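Local coordinates for protein transcriptional regulator, putative (Pseudomonas syringae pv. tomato, PDB 2R5F) that probably binds a sugar-type effector through this domain and so regulates transcription as a DNA-binding factor of the SorC family, at residues H9-L12 against E13-Q17; K144-L147 against H148-S152; T53-S56 against A57-I61; A239-G242 against A243-G247. All blocks are in the same frame, centred on the assembly; numbering follows the deposited sequence.

Contact 1. Residues H9-L12 against E13-Q17; sequences HLEL and ETRLQ. With SO4 (sulfate ion), chain C.
Three hydrogen bonds from His9, Leu12 and Arg15 hold a sulfate ion, probably from the crystallisation liquor, at the start of helix 10-20. His9 ND1 gives its hydrogen to sulfate O4 at 2.8 Å, with the anion at the ring edge and in plane. The backbone N of Leu12 binds sulfate O3 at 2.9 Å. Arg15 NH2 meets O1 at 2.6 Å, a strongly bent bond (N-H...O 132°). The arginine chain turns back at chi3 (-70°), which lays one face of its guanidinium over Glu11 O while the edge meets the sulfate. This is an anion site at a helix N-terminus, with His9 in the N-cap position; the helix dipole would be expected to add to the attraction.

The backbone bonds are regular i to i+4, beginning with Glu13 N to His9 O. Leu10 O takes two donors from opposite faces of its plane, Thr14 N at 3.1 Å and Thr14 OG1 at 3.0 Å.

A water links His9 N to Glu13 OE2, which also accepts from Val27 N of strand 24-28. His9 NE2 is hydrogen-bonded to Glu29 OE2. On the buried side Leu12 CD1 lies 4.4 Å from Leu16 CG, and both leucines touch Ala259 of helix 256-262.

Contact 2. Residues K144-L147 against H148-S152; sequences KEVL and HRFDS
Phe150 folds back over the last turn of helix 138-149 and meets Val146 and Leu147. Its CE1 lies 3.8 Å from Val146 CG1, and on the other side of the ring CE2 is 3.7 Å from Leu147 CD2. The CA of Leu147 stands over the centre of one ring face, 4.3 Å above its plane. With CG of Phe150 anti to its own carbonyl carbon (chi1 -72°), the ring is carried back along the helix to reach both side chains.

In the backbone behind this packing the helical bonding weakens. His148 N still bonds to Lys144 O at 2.8 Å, in i to i+4 fashion. Arg149 N bonds instead to Val146 O at 2.9 Å, and Phe150 N makes a weak bond to Leu147 O. These two bonds span three residues, while the chain keeps helical backbone angles as far as Ser152. Glu145 O lies beside the aliphatic part of Arg149, whose CG is 3.1 Å away. A water bonds to Glu145 OE1 at 2.7 Å and joins Arg149 NH2 weakly.

Farther out, Arg149 forms a salt bridge with Glu88 and a cation-pi contact with Phe120. The Val146 and Phe150 side chains rest on Val90 of strand 88-94, while Val146 also touches Phe120 of strand 119-120, so this helix end packs against neighbouring strands of the mixed sheet.

Contact 3. Residues T53-S56 against A57-I61; sequences TSLS and AQDHI
Ser56 to Asp59 form a type I beta turn, closed by Asp59 N to Ser56 O at 3.2 Å, within the short connection from helix 36-54 to strand 60-63. The donor stands far out of the carbonyl plane, and the Ser56 C=O...N angle is only 111°. Two side chains add bonds to the turn. Ser56 OG, swung anti to its backbone N (chi1 162°), accepts from Gln58 N at 3.1 Å with a fairly straight N-H...O angle of 158°, an ST turn that overlaps the type I turn. Separately, Asp59 OD2 accepts from Ser56 N at 3.3 Å, met from above the carboxylate plane. Asp59 thus returns to Ser56 twice, by its amide N and by OD2.

The apolar part centres on Leu55 CD1, which has two neighbours. It sits 3.4 Å from Asp59 OD2 and 3.6 Å from Ile61 CD1, and the leucine and isoleucine side chains cross at about a right angle. Leu55 and Ile61 both touch Leu155 of strand 155-162 and Leu115 of helix 101-115, placing this apolar pair between sheet and helix.

Asp59 is buried, but its carboxylate has several partners: OD1 accepts from Thr154 OG1, and OD2 has Arg226 as a long, weak ion pair besides Ser56 N. Such surroundings would tend to keep the carboxylate negatively charged despite its burial, with the turn amide and Thr154 fixing its rotation.

Contact 4. Residues A239-G242 against A243-G247; sequences AIKG and ALLGG
Ile240 and Leu244 extend in the same direction, one beside the other, from the buried flank of helix 237-245, the helix of a beta-alpha-beta unit between parallel strands 226-230 and 251-255. Ile240 CG2 approaches Leu244 CD1 to 4.2 Å. Leu244 is drawn in more closely against the backbone: with its CG anti to the carbonyl carbon (chi1 -71°), that atom comes within 3.2 Å of Ile240 O. Both side chains are buried against Leu262 of helix 256-262, while Ile240 also reaches Ile160 of strand 155-162 and Leu244 reaches Tyr20 of helix 10-20. Ala243 sets its small CB 3.5 Å from the same Ile240 O.

The other flank differs in its surroundings, for Lys241 and Leu245 are exposed. They touch at a similar distance, Lys241 CE lying 4.1 Å from Leu245 CD1, and Leu245 CG sits 3.4 Å from Lys241 O. Extended throughout beyond CG, the lysine lays its methylene chain along the leucine, and both also touch Tyr20.

Underneath, the backbone keeps its i to i+4 bonds, Leu245 N to Lys241 O being the shortest at 2.7 Å and Gly246 N to Gly242 O, at 2.9 Å, the last. The helix then ends in a Schellman motif at Gly247, which has positive phi (72°) and whose amide N donates to Leu244 O at 3.2 Å.

In the fold
Along the chain the order is contact 1, contact 3, contact 2, contact 4. Contacts 1 and 2 lie on opposite sides of the chain's centre, their own centres about 35 Å apart, yet all four belong to elements packed around one mixed sheet. Contacts 2 and 3 touch, with Ser152 O 3.5 Å from His60 CB, and they share Glu88, which pairs with both Arg149 and His60. Contacts 1 and 4, with centres about 17 Å apart, do not touch; the far end of helix 10-20, at Tyr20, reaches contact 4, and helix 256-262 touches both. One helix start, two helix ends and a helix-to-strand turn are thus distributed round the parallel strands, consistent with the Rossmann-like architecture of this putative sugar-binding domain.

Contact 1. Residues H9-L12 against E13-Q17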
loop_
_atom_site.group_PDB
_atom_site.type_symbol
_atom_site.label_atom_id
_atom_site.label_comp_id
_atom_site.label_asym_id
_atom_site.label_seq_id
_atom_site.Cartn_x
_atom_site.Cartn_y
_atom_site.Cartn_z
ATOM N N HIS A 9 16.992 -6.823 -12.041
ATOM C CA HIS A 9 17.805 -5.880 -11.244
ATOM C C HIS A 9 18.095 -6.319 -9.812
ATOM O O HIS A 9 17.833 -5.591 -8.860
ATOM C CB HIS A 9 17.194 -4.474 -11.298
ATOM C CG HIS A 9 17.034 -3.963 -12.693
ATOM N ND1 HIS A 9 18.070 -3.396 -13.399
ATOM C CD2 HIS A 9 15.974 -3.986 -13.529
ATOM C CE1 HIS A 9 17.653 -3.071 -14.606
ATOM N NE2 HIS A 9 16.376 -3.407 -14.705
ATOM N N LEU A 10 18.703 -7.500 -9.684
ATOM C CA LEU A 10 18.856 -8.169 -8.390
ATOM C C LEU A 10 19.883 -7.496 -7.507
ATOM O O LEU A 10 19.740 -7.476 -6.282
ATOM C CB LEU A 10 19.198 -9.655 -8.571
ATOM C CG LEU A 10 18.143 -10.612 -9.156
ATOM C CD1 LEU A 10 18.704 -12.055 -9.220
ATOM C CD2 LEU A 10 16.798 -10.576 -8.419
ATOM N N GLU A 11 20.925 -6.950 -8.137
ATOM C CA GLU A 11 21.930 -6.184 -7.428
ATOM C C GLU A 11 21.384 -4.834 -6.897
ATOM O O GLU A 11 21.681 -4.421 -5.775
ATOM C CB GLU A 11 23.146 -5.977 -8.322
ATOM C CG GLU A 11 23.758 -7.293 -8.824
ATOM C CD GLU A 11 24.963 -7.082 -9.713
ATOM O OE1 GLU A 11 25.184 -5.931 -10.186
ATOM O OE2 GLU A 11 25.713 -8.069 -9.936
ATOM N N LEU A 12 20.591 -4.153 -7.697
ATOM C CA LEU A 12 19.954 -2.911 -7.250
ATOM C C LEU A 12 19.014 -3.184 -6.050
ATOM O O LEU A 12 19.055 -2.476 -5.042
ATOM C CB LEU A 12 19.208 -2.256 -8.422
ATOM C CG LEU A 12 18.431 -0.948 -8.263
ATOM C CD1 LEU A 12 19.358 0.111 -7.677
ATOM C CD2 LEU A 12 17.905 -0.493 -9.641
ATOM N N GLU A 13 18.190 -4.225 -6.161
ATOM C CA GLU A 13 17.360 -4.689 -5.052
ATOM C C GLU A 13 18.165 -4.873 -3.762
ATOM O O GLU A 13 17.809 -4.311 -2.705
ATOM C CB GLU A 13 16.686 -6.008 -5.435
ATOM C CG GLU A 13 15.591 -5.826 -6.485
ATOM C CD GLU A 13 14.916 -7.138 -6.922
ATOM O OE1 GLU A 13 15.199 -8.204 -6.337
ATOM O OE2 GLU A 13 14.084 -7.098 -7.865
ATOM N N THR A 14 19.252 -5.656 -3.865
ATOM C CA THR A 14 20.168 -5.899 -2.754
ATOM C C THR A 14 20.741 -4.628 -2.081
ATOM O O THR A 14 20.741 -4.532 -0.851
ATOM C CB THR A 14 21.329 -6.831 -3.201
ATOM O OG1 THR A 14 20.767 -8.110 -3.502
ATOM C CG2 THR A 14 22.343 -6.986 -2.113
ATOM N N ARG A 15 21.238 -3.675 -2.871
ATOM C CA ARG A 15 21.785 -2.408 -2.325
ATOM C C ARG A 15 20.735 -1.589 -1.563
ATOM O O ARG A 15 21.015 -1.061 -0.492
ATOM C CB ARG A 15 22.451 -1.553 -3.426
ATOM C CG ARG A 15 23.737 -2.175 -4.005
ATOM C CD ARG A 15 24.477 -1.257 -5.005
ATOM N NE ARG A 15 23.732 -1.121 -6.262
ATOM C CZ ARG A 15 23.923 -1.880 -7.341
ATOM N NH1 ARG A 15 24.849 -2.833 -7.328
ATOM N NH2 ARG A 15 23.184 -1.688 -8.427
ATOM N N LEU A 16 19.526 -1.508 -2.122
ATOM C CA LEU A 16 18.409 -0.798 -1.505
ATOM C C LEU A 16 18.005 -1.450 -0.173
ATOM O O LEU A 16 17.810 -0.750 0.827
ATOM C CB LEU A 16 17.217 -0.714 -2.471
ATOM C CG LEU A 16 17.389 0.183 -3.719
ATOM C CD1 LEU A 16 16.110 0.247 -4.528
ATOM C CD2 LEU A 16 17.816 1.564 -3.354
ATOM N N GLN A 17 17.917 -2.786 -0.161
ATOM C CA GLN A 17 17.671 -3.557 1.070
ATOM C C GLN A 17 18.712 -3.273 2.144
ATOM O O GLN A 17 18.358 -3.086 3.297
ATOM C CB GLN A 17 17.600 -5.059 0.782
ATOM C CG GLN A 17 16.396 -5.455 -0.085
ATOM C CD GLN A 17 16.445 -6.877 -0.570
ATOM O OE1 GLN A 17 15.574 -7.322 -1.304
ATOM N NE2 GLN A 17 17.453 -7.607 -0.157
HETATM S S SO4 C . 21.318 -3.371 -11.479
HETATM O O1 SO4 C . 22.303 -2.566 -10.744
HETATM O O2 SO4 C . 21.959 -4.146 -12.537
HETATM O O3 SO4 C . 20.691 -4.323 -10.546
HETATM O O4 SO4 C . 20.361 -2.447 -12.112
HETATM O O HOH W 1 14.716 -6.884 -10.341
#

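Contact 2. Residues K144-L147 against H148-S152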
loop_
_atom_site.group_PDB
_atom_site.type_symbol
_atom_site.label_atom_id
_atom_site.label_comp_id
_atom_site.label_asym_id
_atom_site.label_seq_id
_atom_site.Cartn_x
_atom_site.Cartn_y
_atom_site.Cartn_z
ATOM N N LYS A 144 -16.525 1.396 13.746
ATOM C CA LYS A 144 -15.806 0.715 14.840
ATOM C C LYS A 144 -15.493 -0.739 14.508
ATOM O O LYS A 144 -14.520 -1.295 15.003
ATOM C CB LYS A 144 -16.591 0.766 16.166
ATOM C CG LYS A 144 -16.883 2.169 16.707
ATOM C CD LYS A 144 -17.239 2.196 18.205
ATOM C CE LYS A 144 -18.230 1.100 18.641
ATOM N NZ LYS A 144 -18.756 1.327 20.059
ATOM N N GLU A 145 -16.352 -1.340 13.695
ATOM C CA GLU A 145 -16.160 -2.690 13.165
ATOM C C GLU A 145 -14.845 -2.794 12.359
ATOM O O GLU A 145 -14.039 -3.710 12.566
ATOM C CB GLU A 145 -17.395 -3.050 12.318
ATOM C CG GLU A 145 -17.339 -4.380 11.601
ATOM C CD GLU A 145 -18.130 -5.473 12.291
ATOM O OE1 GLU A 145 -17.491 -6.319 12.974
ATOM O OE2 GLU A 145 -19.381 -5.491 12.152
ATOM N N VAL A 146 -14.616 -1.821 11.480
ATOM C CA VAL A 146 -13.364 -1.723 10.746
ATOM C C VAL A 146 -12.214 -1.381 11.694
ATOM O O VAL A 146 -11.180 -2.041 11.654
ATOM C CB VAL A 146 -13.451 -0.697 9.591
ATOM C CG1 VAL A 146 -12.082 -0.458 8.960
ATOM C CG2 VAL A 146 -14.428 -1.167 8.543
ATOM N N LEU A 147 -12.403 -0.372 12.550
ATOM C CA LEU A 147 -11.361 0.017 13.516
ATOM C C LEU A 147 -10.898 -1.168 14.359
ATOM O O LEU A 147 -9.717 -1.306 14.656
ATOM C CB LEU A 147 -11.829 1.152 14.442
ATOM C CG LEU A 147 -12.008 2.571 13.908
ATOM C CD1 LEU A 147 -12.630 3.499 14.984
ATOM C CD2 LEU A 147 -10.685 3.159 13.368
ATOM N N HIS A 148 -11.844 -2.020 14.737
ATOM C CA HIS A 148 -11.565 -3.209 15.516
ATOM C C HIS A 148 -10.569 -4.148 14.809
ATOM O O HIS A 148 -9.722 -4.795 15.450
ATOM C CB HIS A 148 -12.881 -3.927 15.806
ATOM C CG HIS A 148 -12.722 -5.193 16.581
ATOM N ND1 HIS A 148 -12.540 -5.209 17.947
ATOM C CD2 HIS A 148 -12.734 -6.488 16.186
ATOM C CE1 HIS A 148 -12.435 -6.462 18.359
ATOM N NE2 HIS A 148 -12.546 -7.257 17.310
ATOM N N ARG A 149 -10.681 -4.213 13.487
ATOM C CA ARG A 149 -9.902 -5.140 12.687
ATOM C C ARG A 149 -8.427 -4.752 12.571
ATOM O O ARG A 149 -7.588 -5.631 12.375
ATOM C CB ARG A 149 -10.497 -5.287 11.283
ATOM C CG ARG A 149 -11.993 -5.579 11.181
ATOM C CD ARG A 149 -12.430 -6.848 11.906
ATOM N NE ARG A 149 -11.404 -7.892 11.898
ATOM C CZ ARG A 149 -11.372 -8.931 12.736
ATOM N NH1 ARG A 149 -10.379 -9.819 12.647
ATOM N NH2 ARG A 149 -12.317 -9.085 13.662
ATOM N N PHE A 150 -8.117 -3.457 12.700
ATOM C CA PHE A 150 -6.734 -2.959 12.549
ATOM C C PHE A 150 -5.728 -3.784 13.333
ATOM O O PHE A 150 -4.613 -4.022 12.877
ATOM C CB PHE A 150 -6.587 -1.487 12.966
ATOM C CG PHE A 150 -7.215 -0.499 12.014
ATOM C CD1 PHE A 150 -7.808 -0.915 10.833
ATOM C CD2 PHE A 150 -7.202 0.853 12.312
ATOM C CE1 PHE A 150 -8.397 0.003 9.963
ATOM C CE2 PHE A 150 -7.780 1.789 11.460
ATOM C CZ PHE A 150 -8.377 1.366 10.285
ATOM N N ASP A 151 -6.125 -4.234 14.512
ATOM C CA ASP A 151 -5.196 -4.947 15.363
ATOM C C ASP A 151 -4.944 -6.399 14.928
ATOM O O ASP A 151 -3.952 -7.006 15.343
ATOM C CB ASP A 151 -5.639 -4.827 16.822
ATOM C CG ASP A 151 -5.425 -3.418 17.365
ATOM O OD1 ASP A 151 -4.262 -3.091 17.703
ATOM O OD2 ASP A 151 -6.411 -2.637 17.426
ATOM N N SER A 152 -5.824 -6.935 14.080
ATOM C CA SER A 152 -5.658 -8.295 13.556
ATOM C C SER A 152 -4.842 -8.301 12.252
ATOM O O SER A 152 -4.281 -9.336 11.869
ATOM C CB SER A 152 -7.021 -8.992 13.359
ATOM O OG SER A 152 -7.927 -8.741 14.436
HETATM O O HOH W 2 -14.976 -6.825 13.750
#

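Contact 3. Residues T53-S56 against A57-I61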
loop_
_atom_site.group_PDB
_atom_site.type_symbol
_atom_site.label_atom_id
_atom_site.label_comp_id
_atom_site.label_asym_id
_atom_site.label_seq_id
_atom_site.Cartn_x
_atom_site.Cartn_y
_atom_site.Cartn_z
ATOM N N THR A 53 1.778 -15.636 -4.847
ATOM C CA THR A 53 2.772 -16.594 -4.403
ATOM C C THR A 53 3.188 -16.437 -2.938
ATOM O O THR A 53 3.779 -17.342 -2.356
ATOM C CB THR A 53 4.007 -16.609 -5.343
ATOM O OG1 THR A 53 4.813 -15.446 -5.136
ATOM C CG2 THR A 53 3.574 -16.677 -6.819
ATOM N N SER A 54 2.865 -15.288 -2.345
ATOM C CA SER A 54 3.330 -14.942 -0.999
ATOM C C SER A 54 2.197 -14.722 -0.028
ATOM O O SER A 54 2.441 -14.403 1.122
ATOM C CB SER A 54 4.231 -13.696 -1.022
ATOM O OG SER A 54 5.321 -13.885 -1.919
ATOM N N LEU A 55 0.959 -14.887 -0.481
ATOM C CA LEU A 55 -0.188 -14.778 0.424
ATOM C C LEU A 55 -0.549 -16.095 1.086
ATOM O O LEU A 55 -0.546 -17.168 0.454
ATOM C CB LEU A 55 -1.417 -14.179 -0.294
ATOM C CG LEU A 55 -2.686 -13.803 0.488
ATOM C CD1 LEU A 55 -2.414 -12.743 1.593
ATOM C CD2 LEU A 55 -3.757 -13.338 -0.504
ATOM N N SER A 56 -0.861 -15.992 2.374
ATOM C CA SER A 56 -1.293 -17.116 3.195
ATOM C C SER A 56 -2.804 -16.992 3.469
ATOM O O SER A 56 -3.339 -15.880 3.505
ATOM C CB SER A 56 -0.529 -17.101 4.514
ATOM O OG SER A 56 -1.179 -17.903 5.489
ATOM N N ALA A 57 -3.473 -18.125 3.683
ATOM C CA ALA A 57 -4.911 -18.141 3.960
ATOM C C ALA A 57 -5.213 -17.584 5.349
ATOM O O ALA A 57 -6.350 -17.193 5.635
ATOM C CB ALA A 57 -5.481 -19.543 3.803
ATOM N N GLN A 58 -4.180 -17.535 6.191
ATOM C CA GLN A 58 -4.263 -17.003 7.548
ATOM C C GLN A 58 -4.088 -15.480 7.616
ATOM O O GLN A 58 -4.374 -14.868 8.650
ATOM C CB GLN A 58 -3.227 -17.687 8.438
ATOM C CG GLN A 58 -3.795 -18.689 9.436
ATOM C CD GLN A 58 -4.752 -19.697 8.804
ATOM O OE1 GLN A 58 -4.341 -20.579 8.041
ATOM N NE2 GLN A 58 -6.033 -19.577 9.137
ATOM N N ASP A 59 -3.650 -14.874 6.516
ATOM C CA ASP A 59 -3.381 -13.422 6.467
ATOM C C ASP A 59 -4.669 -12.597 6.557
ATOM O O ASP A 59 -5.678 -12.934 5.937
ATOM C CB ASP A 59 -2.632 -13.049 5.183
ATOM C CG ASP A 59 -1.100 -13.128 5.311
ATOM O OD1 ASP A 59 -0.522 -12.947 6.408
ATOM O OD2 ASP A 59 -0.453 -13.346 4.270
ATOM N N HIS A 60 -4.619 -11.532 7.351
ATOM C CA HIS A 60 -5.688 -10.559 7.463
ATOM C C HIS A 60 -5.154 -9.313 6.783
ATOM O O HIS A 60 -4.246 -8.670 7.314
ATOM C CB HIS A 60 -5.952 -10.249 8.939
ATOM C CG HIS A 60 -6.420 -11.427 9.742
ATOM N ND1 HIS A 60 -7.664 -11.481 10.328
ATOM C CD2 HIS A 60 -5.807 -12.594 10.052
ATOM C CE1 HIS A 60 -7.797 -12.627 10.967
ATOM N NE2 HIS A 60 -6.682 -13.321 10.818
ATOM N N ILE A 61 -5.718 -8.983 5.626
ATOM C CA ILE A 61 -5.192 -7.963 4.752
ATOM C C ILE A 61 -5.835 -6.598 4.988
ATOM O O ILE A 61 -7.042 -6.514 5.140
ATOM C CB ILE A 61 -5.421 -8.354 3.284
ATOM C CG1 ILE A 61 -4.647 -9.636 2.964
ATOM C CG2 ILE A 61 -5.065 -7.164 2.344
ATOM C CD1 ILE A 61 -5.053 -10.277 1.684
#

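Contact 4. Residues A239-G242 against A243-G247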
loop_
_atom_site.group_PDB
_atom_site.type_symbol
_atom_site.label_atom_id
_atom_site.label_comp_id
_atom_site.label_asym_id
_atom_site.label_seq_id
_atom_site.Cartn_x
_atom_site.Cartn_y
_atom_site.Cartn_z
ATOM N N ALA A 239 9.409 10.992 -1.002
ATOM C CA ALA A 239 8.292 10.425 -0.256
ATOM C C ALA A 239 8.565 8.982 0.135
ATOM O O ALA A 239 8.403 8.616 1.298
ATOM C CB ALA A 239 7.003 10.515 -1.073
ATOM N N ILE A 240 8.959 8.163 -0.838
ATOM C CA ILE A 240 9.308 6.759 -0.601
ATOM C C ILE A 240 10.513 6.596 0.341
ATOM O O ILE A 240 10.492 5.740 1.243
ATOM C CB ILE A 240 9.545 6.029 -1.920
ATOM C CG1 ILE A 240 8.249 6.058 -2.766
ATOM C CG2 ILE A 240 9.956 4.560 -1.675
ATOM C CD1 ILE A 240 8.505 5.772 -4.233
ATOM N N LYS A 241 11.554 7.407 0.147
ATOM C CA LYS A 241 12.698 7.387 1.073
ATOM C C LYS A 241 12.286 7.727 2.511
ATOM O O LYS A 241 12.749 7.075 3.461
ATOM C CB LYS A 241 13.818 8.310 0.607
ATOM C CG LYS A 241 14.892 8.559 1.662
ATOM C CD LYS A 241 16.172 9.073 1.039
ATOM C CE LYS A 241 16.976 9.887 2.091
ATOM N NZ LYS A 241 18.343 10.107 1.597
ATOM N N GLY A 242 11.438 8.755 2.663
ATOM C CA GLY A 242 10.813 9.082 3.953
ATOM C C GLY A 242 10.117 7.883 4.595
ATOM O O GLY A 242 10.362 7.579 5.789
ATOM N N ALA A 243 9.275 7.192 3.816
ATOM C CA ALA A 243 8.580 5.975 4.282
ATOM C C ALA A 243 9.577 4.868 4.657
ATOM O O ALA A 243 9.423 4.250 5.706
ATOM C CB ALA A 243 7.577 5.473 3.245
ATOM N N LEU A 244 10.610 4.653 3.820
ATOM C CA LEU A 244 11.717 3.726 4.096
ATOM C C LEU A 244 12.490 4.081 5.348
ATOM O O LEU A 244 12.826 3.185 6.170
ATOM C CB LEU A 244 12.684 3.702 2.920
ATOM C CG LEU A 244 12.206 3.020 1.631
ATOM C CD1 LEU A 244 13.230 3.221 0.538
ATOM C CD2 LEU A 244 11.941 1.563 1.874
ATOM N N LEU A 245 12.794 5.373 5.506
ATOM C CA LEU A 245 13.531 5.828 6.686
ATOM C C LEU A 245 12.727 5.777 7.969
ATOM O O LEU A 245 13.308 5.678 9.080
ATOM C CB LEU A 245 14.135 7.231 6.504
ATOM C CG LEU A 245 15.353 7.369 5.594
ATOM C CD1 LEU A 245 16.033 8.703 5.853
ATOM C CD2 LEU A 245 16.321 6.227 5.809
ATOM N N GLY A 246 11.411 5.871 7.848
ATOM C CA GLY A 246 10.518 5.736 9.022
ATOM C C GLY A 246 10.267 4.296 9.426
ATOM O O GLY A 246 9.618 4.018 10.444
ATOM N N GLY A 247 10.765 3.377 8.610
ATOM C CA GLY A 247 10.614 1.946 8.829
ATOM C C GLY A 247 9.227 1.387 8.588
ATOM O O GLY A 247 8.877 0.364 9.167
#